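Fanconi-associated nuclease 1 homolog (Pseudomonas aeruginosa, PDB 5Y7Q) is a bacterial homologue of the Fanconi-associated nuclease FAN1, a DNA-binding protein with a SAP domain and a VRR-NUC nuclease domain. Local coordinates at residues L136-L149 against N153-F167. Sequence-based numbering, arbitrary orientation.
Sequences LKKDELSQLFRDHL and NLRKDALLERLQPLF. With nucleotides of chain D.
Lys156 and Lys138 reach past each other at the DNA end of this helix pair, each taking hold of a backbone carbonyl on the opposite segment. With CG anti to the backbone N (chi1 -173°) and every later torsion extended, Lys156 sends NZ to Leu136 O at 2.9 Å, almost in line with the carbonyl. Lys156 NZ also bonds to Phe133 O and, at 3.1 Å, to OP1 of DA20 of chain D, so three acceptors grip it. Lys138 is equally stretched, yet its NZ meets Leu154 O from above the carbonyl plane, 54° out of it, and makes a weak bond to OP2 of DA21 of chain D. Backbone N-H groups join in: Lys138 N and Lys156 N, each in the first turn of its helix, point at the phosphates of DA20 and DA21 of chain D through long, weak bonds. Lys137 bends at its last torsion to put NZ 3.1 Å from O5' of DC19 of chain D.

Away from the DNA the contact turns apolar. Leu149 CD1 lies 3.9 Å from Leu159 CD1 and also touches Leu163, whose CD1 meets Phe145 CD1. Beyond them Phe167 joins two T-shaped stacks: Phe145 turns an edge to the face of Phe167, planes at 62°, and Phe167 in turn sets CZ over one face of the His148 imidazole, offset toward its rim. Two short helices closed by a small hydrophobic core, their N-terminal ends and lysines facing successive phosphates of one strand, are characteristic of the helix-extended-loop-helix of a SAP domain bound to DNA.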
loop_
_atom_site.group_PDB
_atom_site.type_symbol
_atom_site.label_atom_id
_atom_site.label_comp_id
_atom_site.label_asym_id
_atom_site.label_seq_id
_atom_site.Cartn_x
_atom_site.Cartn_y
_atom_site.Cartn_z
ATOM N N LEU A 136 -25.274 2.481 -21.051
ATOM C CA LEU A 136 -26.372 3.327 -21.509
ATOM C C LEU A 136 -26.612 4.532 -20.605
ATOM O O LEU A 136 -26.298 4.516 -19.406
ATOM C CB LEU A 136 -27.662 2.521 -21.611
ATOM C CG LEU A 136 -27.917 1.980 -23.005
ATOM C CD1 LEU A 136 -29.224 1.244 -23.037
ATOM C CD2 LEU A 136 -27.982 3.173 -23.879
ATOM N N LYS A 137 -27.134 5.603 -21.211
ATOM C CA LYS A 137 -27.590 6.767 -20.461
ATOM C C LYS A 137 -28.936 6.493 -19.786
ATOM O O LYS A 137 -29.717 5.640 -20.229
ATOM C CB LYS A 137 -27.717 7.982 -21.376
ATOM C CG LYS A 137 -26.415 8.668 -21.732
ATOM C CD LYS A 137 -26.662 9.741 -22.795
ATOM C CE LYS A 137 -25.484 10.700 -22.930
ATOM N NZ LYS A 137 -25.329 11.588 -21.736
ATOM N N LYS A 138 -29.210 7.240 -18.705
ATOM C CA LYS A 138 -30.432 7.013 -17.937
ATOM C C LYS A 138 -31.673 7.439 -18.710
ATOM O O LYS A 138 -32.750 6.883 -18.495
ATOM C CB LYS A 138 -30.376 7.743 -16.592
ATOM C CG LYS A 138 -31.585 7.450 -15.693
ATOM C CD LYS A 138 -31.619 8.307 -14.427
ATOM C CE LYS A 138 -32.960 8.176 -13.695
ATOM N NZ LYS A 138 -32.990 8.932 -12.403
ATOM N N ASP A 139 -31.552 8.425 -19.601
ATOM C CA ASP A 139 -32.676 8.771 -20.467
ATOM C C ASP A 139 -33.028 7.613 -21.384
ATOM O O ASP A 139 -34.176 7.152 -21.414
ATOM C CB ASP A 139 -32.344 10.012 -21.288
ATOM C CG ASP A 139 -32.657 11.288 -20.551
ATOM O OD1 ASP A 139 -33.759 11.376 -19.958
ATOM O OD2 ASP A 139 -31.797 12.196 -20.562
ATOM N N GLU A 140 -32.041 7.131 -22.142
ATOM C CA GLU A 140 -32.258 5.993 -23.026
ATOM C C GLU A 140 -32.850 4.808 -22.272
ATOM O O GLU A 140 -33.771 4.149 -22.767
ATOM C CB GLU A 140 -30.940 5.605 -23.698
ATOM C CG GLU A 140 -29.936 6.745 -23.764
ATOM C CD GLU A 140 -28.787 6.442 -24.701
ATOM O OE1 GLU A 140 -29.052 5.807 -25.750
ATOM O OE2 GLU A 140 -27.628 6.816 -24.394
ATOM N N LEU A 141 -32.350 4.536 -21.060
ATOM C CA LEU A 141 -32.835 3.394 -20.287
ATOM C C LEU A 141 -34.240 3.631 -19.757
ATOM O O LEU A 141 -35.043 2.696 -19.667
ATOM C CB LEU A 141 -31.878 3.109 -19.137
ATOM C CG LEU A 141 -30.653 2.338 -19.584
ATOM C CD1 LEU A 141 -29.602 2.382 -18.510
ATOM C CD2 LEU A 141 -31.073 0.913 -19.881
ATOM N N SER A 142 -34.534 4.872 -19.371
ATOM C CA SER A 142 -35.868 5.236 -18.918
ATOM C C SER A 142 -36.888 5.011 -20.023
ATOM O O SER A 142 -37.967 4.454 -19.785
ATOM C CB SER A 142 -35.871 6.700 -18.470
ATOM O OG SER A 142 -36.195 6.825 -17.098
ATOM N N GLN A 143 -36.543 5.428 -21.246
ATOM C CA GLN A 143 -37.428 5.256 -22.392
ATOM C C GLN A 143 -37.535 3.791 -22.805
ATOM O O GLN A 143 -38.624 3.317 -23.149
ATOM C CB GLN A 143 -36.919 6.104 -23.557
ATOM C CG GLN A 143 -37.790 6.036 -24.791
ATOM C CD GLN A 143 -37.114 6.629 -26.009
ATOM O OE1 GLN A 143 -35.899 6.865 -26.008
ATOM N NE2 GLN A 143 -37.900 6.879 -27.059
ATOM N N LEU A 144 -36.419 3.063 -22.772
ATOM C CA LEU A 144 -36.395 1.692 -23.268
ATOM C C LEU A 144 -37.404 0.819 -22.534
ATOM O O LEU A 144 -38.268 0.184 -23.152
ATOM C CB LEU A 144 -34.987 1.113 -23.133
ATOM C CG LEU A 144 -34.867 -0.366 -23.535
ATOM C CD1 LEU A 144 -35.557 -0.659 -24.880
ATOM C CD2 LEU A 144 -33.412 -0.792 -23.598
ATOM N N PHE A 145 -37.302 0.777 -21.215
ATOM C CA PHE A 145 -38.155 -0.030 -20.359
ATOM C C PHE A 145 -39.396 0.712 -19.888
ATOM O O PHE A 145 -40.007 0.287 -18.902
ATOM C CB PHE A 145 -37.357 -0.552 -19.175
ATOM C CG PHE A 145 -36.130 -1.297 -19.577
ATOM C CD1 PHE A 145 -34.873 -0.742 -19.381
ATOM C CD2 PHE A 145 -36.231 -2.541 -20.181
ATOM C CE1 PHE A 145 -33.717 -1.429 -19.756
ATOM C CE2 PHE A 145 -35.086 -3.232 -20.564
ATOM C CZ PHE A 145 -33.822 -2.672 -20.348
ATOM N N ARG A 146 -39.725 1.851 -20.513
ATOM C CA ARG A 146 -40.804 2.707 -20.026
ATOM C C ARG A 146 -42.083 1.933 -19.714
ATOM O O ARG A 146 -42.802 2.291 -18.774
ATOM C CB ARG A 146 -41.095 3.820 -21.044
ATOM C CG ARG A 146 -42.307 3.590 -21.959
ATOM C CD ARG A 146 -41.886 3.083 -23.328
ATOM N NE ARG A 146 -41.166 4.113 -24.067
ATOM C CZ ARG A 146 -41.730 4.943 -24.937
ATOM N NH1 ARG A 146 -43.031 4.863 -25.197
ATOM N NH2 ARG A 146 -40.988 5.856 -25.552
ATOM N N ASP A 147 -42.372 0.861 -20.461
ATOM C CA ASP A 147 -43.613 0.123 -20.243
ATOM C C ASP A 147 -43.570 -0.752 -18.988
ATOM O O ASP A 147 -44.630 -1.179 -18.508
ATOM C CB ASP A 147 -43.949 -0.727 -21.482
ATOM C CG ASP A 147 -44.167 0.121 -22.749
ATOM O OD1 ASP A 147 -44.757 1.220 -22.655
ATOM O OD2 ASP A 147 -43.746 -0.315 -23.844
ATOM N N HIS A 148 -42.379 -1.043 -18.462
ATOM C CA HIS A 148 -42.223 -1.684 -17.162
ATOM C C HIS A 148 -41.925 -0.699 -16.030
ATOM O O HIS A 148 -41.695 -1.137 -14.896
ATOM C CB HIS A 148 -41.116 -2.740 -17.208
ATOM C CG HIS A 148 -41.252 -3.725 -18.329
ATOM N ND1 HIS A 148 -40.942 -3.415 -19.638
ATOM C CD2 HIS A 148 -41.640 -5.024 -18.335
ATOM C CE1 HIS A 148 -41.145 -4.475 -20.402
ATOM N NE2 HIS A 148 -41.568 -5.465 -19.636
ATOM N N LEU A 149 -41.896 0.614 -16.303
ATOM C CA LEU A 149 -41.682 1.621 -15.262
ATOM C C LEU A 149 -43.001 2.316 -14.939
ATOM O O LEU A 149 -43.438 3.211 -15.670
ATOM C CB LEU A 149 -40.651 2.655 -15.699
ATOM C CG LEU A 149 -39.163 2.367 -15.539
ATOM C CD1 LEU A 149 -38.916 0.975 -14.963
ATOM C CD2 LEU A 149 -38.465 2.565 -16.881
ATOM N N ASN A 153 -40.270 8.580 -10.234
ATOM C CA ASN A 153 -38.978 9.118 -10.602
ATOM C C ASN A 153 -37.993 8.639 -9.549
ATOM O O ASN A 153 -38.151 8.952 -8.366
ATOM C CB ASN A 153 -39.028 10.640 -10.659
ATOM C CG ASN A 153 -37.652 11.271 -10.609
ATOM O OD1 ASN A 153 -36.676 10.716 -11.120
ATOM N ND2 ASN A 153 -37.564 12.440 -9.977
ATOM N N LEU A 154 -36.996 7.861 -9.959
ATOM C CA LEU A 154 -36.065 7.310 -8.986
ATOM C C LEU A 154 -34.768 6.974 -9.693
ATOM O O LEU A 154 -34.720 6.878 -10.923
ATOM C CB LEU A 154 -36.645 6.092 -8.264
ATOM C CG LEU A 154 -37.414 5.012 -9.023
ATOM C CD1 LEU A 154 -36.485 4.070 -9.730
ATOM C CD2 LEU A 154 -38.295 4.247 -8.052
ATOM N N ARG A 155 -33.726 6.759 -8.890
ATOM C CA ARG A 155 -32.361 6.814 -9.389
ATOM C C ARG A 155 -32.080 5.656 -10.341
ATOM O O ARG A 155 -32.965 4.868 -10.701
ATOM C CB ARG A 155 -31.360 6.783 -8.239
ATOM C CG ARG A 155 -31.073 8.124 -7.607
ATOM C CD ARG A 155 -29.799 8.049 -6.779
ATOM N NE ARG A 155 -30.062 8.035 -5.345
ATOM C CZ ARG A 155 -30.118 9.130 -4.593
ATOM N NH1 ARG A 155 -29.929 10.326 -5.144
ATOM N NH2 ARG A 155 -30.364 9.034 -3.291
ATOM N N LYS A 156 -30.818 5.594 -10.789
ATOM C CA LYS A 156 -30.406 4.613 -11.786
ATOM C C LYS A 156 -30.095 3.252 -11.164
ATOM O O LYS A 156 -30.467 2.212 -11.726
ATOM C CB LYS A 156 -29.207 5.147 -12.572
ATOM C CG LYS A 156 -28.794 4.279 -13.766
ATOM C CD LYS A 156 -27.687 4.919 -14.599
ATOM C CE LYS A 156 -27.143 3.938 -15.643
ATOM N NZ LYS A 156 -26.111 4.549 -16.537
ATOM N N ASP A 157 -29.410 3.239 -10.015
ATOM C CA ASP A 157 -29.092 1.975 -9.352
ATOM C C ASP A 157 -30.353 1.310 -8.816
ATOM O O ASP A 157 -30.488 0.082 -8.876
ATOM C CB ASP A 157 -28.076 2.210 -8.228
ATOM C CG ASP A 157 -28.413 3.440 -7.367
ATOM O OD1 ASP A 157 -27.892 4.542 -7.666
ATOM O OD2 ASP A 157 -29.197 3.307 -6.394
ATOM N N ALA A 158 -31.282 2.113 -8.285
ATOM C CA ALA A 158 -32.584 1.605 -7.871
ATOM C C ALA A 158 -33.364 1.058 -9.061
ATOM O O ALA A 158 -34.067 0.043 -8.950
ATOM C CB ALA A 158 -33.373 2.717 -7.178
ATOM N N LEU A 159 -33.268 1.731 -10.205
ATOM C CA LEU A 159 -33.928 1.245 -11.409
ATOM C C LEU A 159 -33.390 -0.125 -11.801
ATOM O O LEU A 159 -34.159 -1.062 -12.065
ATOM C CB LEU A 159 -33.716 2.249 -12.532
ATOM C CG LEU A 159 -34.779 2.277 -13.604
ATOM C CD1 LEU A 159 -36.072 2.773 -12.991
ATOM C CD2 LEU A 159 -34.304 3.187 -14.708
ATOM N N LEU A 160 -32.060 -0.257 -11.834
ATOM C CA LEU A 160 -31.441 -1.556 -12.071
ATOM C C LEU A 160 -31.950 -2.596 -11.073
ATOM O O LEU A 160 -32.278 -3.729 -11.451
ATOM C CB LEU A 160 -29.916 -1.424 -12.002
ATOM C CG LEU A 160 -29.110 -2.692 -12.307
ATOM C CD1 LEU A 160 -29.411 -3.151 -13.715
ATOM C CD2 LEU A 160 -27.603 -2.514 -12.106
ATOM N N GLU A 161 -32.045 -2.221 -9.792
ATOM C CA GLU A 161 -32.463 -3.181 -8.774
ATOM C C GLU A 161 -33.877 -3.659 -9.044
ATOM O O GLU A 161 -34.151 -4.865 -9.028
ATOM C CB GLU A 161 -32.359 -2.563 -7.373
ATOM C CG GLU A 161 -31.872 -3.525 -6.291
ATOM C CD GLU A 161 -32.811 -3.617 -5.097
ATOM O OE1 GLU A 161 -34.048 -3.691 -5.296
ATOM O OE2 GLU A 161 -32.310 -3.615 -3.951
ATOM N N ARG A 162 -34.786 -2.720 -9.323
ATOM C CA ARG A 162 -36.176 -3.085 -9.576
ATOM C C ARG A 162 -36.294 -4.004 -10.788
ATOM O O ARG A 162 -37.069 -4.967 -10.771
ATOM C CB ARG A 162 -37.027 -1.821 -9.758
ATOM C CG ARG A 162 -38.526 -1.992 -9.440
ATOM C CD ARG A 162 -38.880 -1.548 -8.013
ATOM N NE ARG A 162 -39.645 -0.298 -7.992
ATOM C CZ ARG A 162 -40.028 0.332 -6.881
ATOM N NH1 ARG A 162 -39.721 -0.173 -5.691
ATOM N NH2 ARG A 162 -40.725 1.465 -6.954
ATOM N N LEU A 163 -35.503 -3.751 -11.834
ATOM C CA LEU A 163 -35.647 -4.492 -13.089
ATOM C C LEU A 163 -34.828 -5.784 -13.180
ATOM O O LEU A 163 -35.067 -6.567 -14.105
ATOM C CB LEU A 163 -35.275 -3.593 -14.272
ATOM C CG LEU A 163 -36.195 -2.400 -14.507
ATOM C CD1 LEU A 163 -35.506 -1.320 -15.322
ATOM C CD2 LEU A 163 -37.445 -2.879 -15.214
ATOM N N GLN A 164 -33.869 -6.035 -12.267
ATOM C CA GLN A 164 -33.055 -7.251 -12.375
ATOM C C GLN A 164 -33.843 -8.536 -12.118
ATOM O O GLN A 164 -33.672 -9.497 -12.889
ATOM C CB GLN A 164 -31.847 -7.151 -11.446
ATOM C CG GLN A 164 -30.521 -7.025 -12.142
ATOM C CD GLN A 164 -29.546 -6.230 -11.303
ATOM O OE1 GLN A 164 -29.946 -5.567 -10.341
ATOM N NE2 GLN A 164 -28.262 -6.300 -11.646
ATOM N N PRO A 165 -34.670 -8.654 -11.068
ATOM C CA PRO A 165 -35.533 -9.845 -10.977
ATOM C C PRO A 165 -36.422 -10.040 -12.198
ATOM O O PRO A 165 -36.895 -11.160 -12.425
ATOM C CB PRO A 165 -36.362 -9.593 -9.705
ATOM C CG PRO A 165 -36.133 -8.151 -9.343
ATOM C CD PRO A 165 -34.760 -7.847 -9.836
ATOM N N LEU A 166 -36.654 -8.992 -12.994
ATOM C CA LEU A 166 -37.472 -9.108 -14.197
ATOM C C LEU A 166 -36.695 -9.673 -15.392
ATOM O O LEU A 166 -37.217 -10.531 -16.109
ATOM C CB LEU A 166 -38.077 -7.744 -14.557
ATOM C CG LEU A 166 -39.349 -7.229 -13.866
ATOM C CD1 LEU A 166 -39.151 -7.050 -12.361
ATOM C CD2 LEU A 166 -39.840 -5.924 -14.510
ATOM N N PHE A 167 -35.461 -9.212 -15.635
ATOM C CA PHE A 167 -34.693 -9.560 -16.836
ATOM C C PHE A 167 -33.374 -10.230 -16.456
ATOM O O PHE A 167 -32.301 -9.634 -16.620
ATOM C CB PHE A 167 -34.370 -8.334 -17.693
ATOM C CG PHE A 167 -35.557 -7.678 -18.337
ATOM C CD1 PHE A 167 -35.765 -7.788 -19.704
ATOM C CD2 PHE A 167 -36.435 -6.909 -17.594
ATOM C CE1 PHE A 167 -36.845 -7.166 -20.309
ATOM C CE2 PHE A 167 -37.509 -6.288 -18.194
ATOM C CZ PHE A 167 -37.713 -6.416 -19.553
ATOM P P DA D 21 -28.494 8.815 -10.638
ATOM O OP1 DA D 21 -28.105 7.560 -9.949
ATOM O OP2 DA D 21 -29.725 8.879 -11.466
ATOM O "O5'" DA D 21 -28.641 9.906 -9.496
ATOM C "C5'" DA D 21 -29.386 11.045 -9.754
ATOM C "C4'" DA D 21 -29.014 12.150 -8.807
ATOM O "O4'" DA D 21 -28.156 13.089 -9.498
ATOM C "C3'" DA D 21 -30.215 12.923 -8.314
ATOM O "O3'" DA D 21 -30.182 13.090 -6.928
ATOM C "C2'" DA D 21 -30.157 14.254 -9.044
ATOM C "C1'" DA D 21 -28.718 14.379 -9.503
ATOM N N9 DA D 21 -28.639 14.926 -10.858
ATOM C C8 DA D 21 -29.058 14.325 -12.009
ATOM N N7 DA D 21 -28.905 15.063 -13.086
ATOM C C5 DA D 21 -28.370 16.242 -12.606
ATOM C C6 DA D 21 -27.977 17.432 -13.245
ATOM N N6 DA D 21 -28.068 17.626 -14.570
ATOM N N1 DA D 21 -27.473 18.414 -12.470
ATOM C C2 DA D 21 -27.373 18.215 -11.150
ATOM N N3 DA D 21 -27.706 17.142 -10.439
ATOM C C4 DA D 21 -28.202 16.181 -11.232
ATOM P P DA D 20 -26.329 8.934 -17.195
ATOM O OP1 DA D 20 -26.305 7.478 -17.457
ATOM O OP2 DA D 20 -27.116 9.886 -18.008
ATOM O "O5'" DA D 20 -26.792 9.121 -15.712
ATOM C "C5'" DA D 20 -26.260 10.186 -15.033
ATOM C "C4'" DA D 20 -26.134 9.901 -13.572
ATOM O "O4'" DA D 20 -25.449 11.018 -12.991
ATOM C "C3'" DA D 20 -27.457 9.875 -12.842
ATOM O "O3'" DA D 20 -27.262 9.365 -11.520
ATOM C "C2'" DA D 20 -27.797 11.362 -12.838
ATOM C "C1'" DA D 20 -26.411 12.006 -12.659
ATOM N N9 DA D 20 -26.177 13.192 -13.490
ATOM C C8 DA D 20 -26.478 13.361 -14.810
ATOM N N7 DA D 20 -26.136 14.536 -15.283
ATOM C C5 DA D 20 -25.578 15.187 -14.195
ATOM C C6 DA D 20 -25.019 16.480 -14.029
ATOM N N6 DA D 20 -24.932 17.390 -15.018
ATOM N N1 DA D 20 -24.553 16.801 -12.795
ATOM C C2 DA D 20 -24.641 15.892 -11.822
ATOM N N3 DA D 20 -25.140 14.663 -11.861
ATOM C C4 DA D 20 -25.595 14.368 -13.085
ATOM P P DC D 19 -22.112 11.466 -21.617
ATOM O OP1 DC D 19 -22.345 10.161 -22.279
ATOM O OP2 DC D 19 -22.676 12.726 -22.161
ATOM O "O5'" DC D 19 -22.640 11.304 -20.126
ATOM C "C5'" DC D 19 -22.032 10.346 -19.294
ATOM C "C4'" DC D 19 -22.761 10.241 -17.979
ATOM O "O4'" DC D 19 -22.359 11.314 -17.089
ATOM C "C3'" DC D 19 -24.274 10.317 -18.071
ATOM O "O3'" DC D 19 -24.813 9.437 -17.114
ATOM C "C2'" DC D 19 -24.560 11.776 -17.719
ATOM C "C1'" DC D 19 -23.491 12.049 -16.678
ATOM N N1 DC D 19 -23.083 13.455 -16.600
ATOM C C2 DC D 19 -22.601 13.951 -15.395
ATOM O O2 DC D 19 -22.565 13.196 -14.423
ATOM N N3 DC D 19 -22.195 15.237 -15.328
ATOM C C4 DC D 19 -22.258 16.008 -16.418
ATOM N N4 DC D 19 -21.855 17.279 -16.312
ATOM C C5 DC D 19 -22.739 15.510 -17.664
ATOM C C6 DC D 19 -23.132 14.238 -17.711
#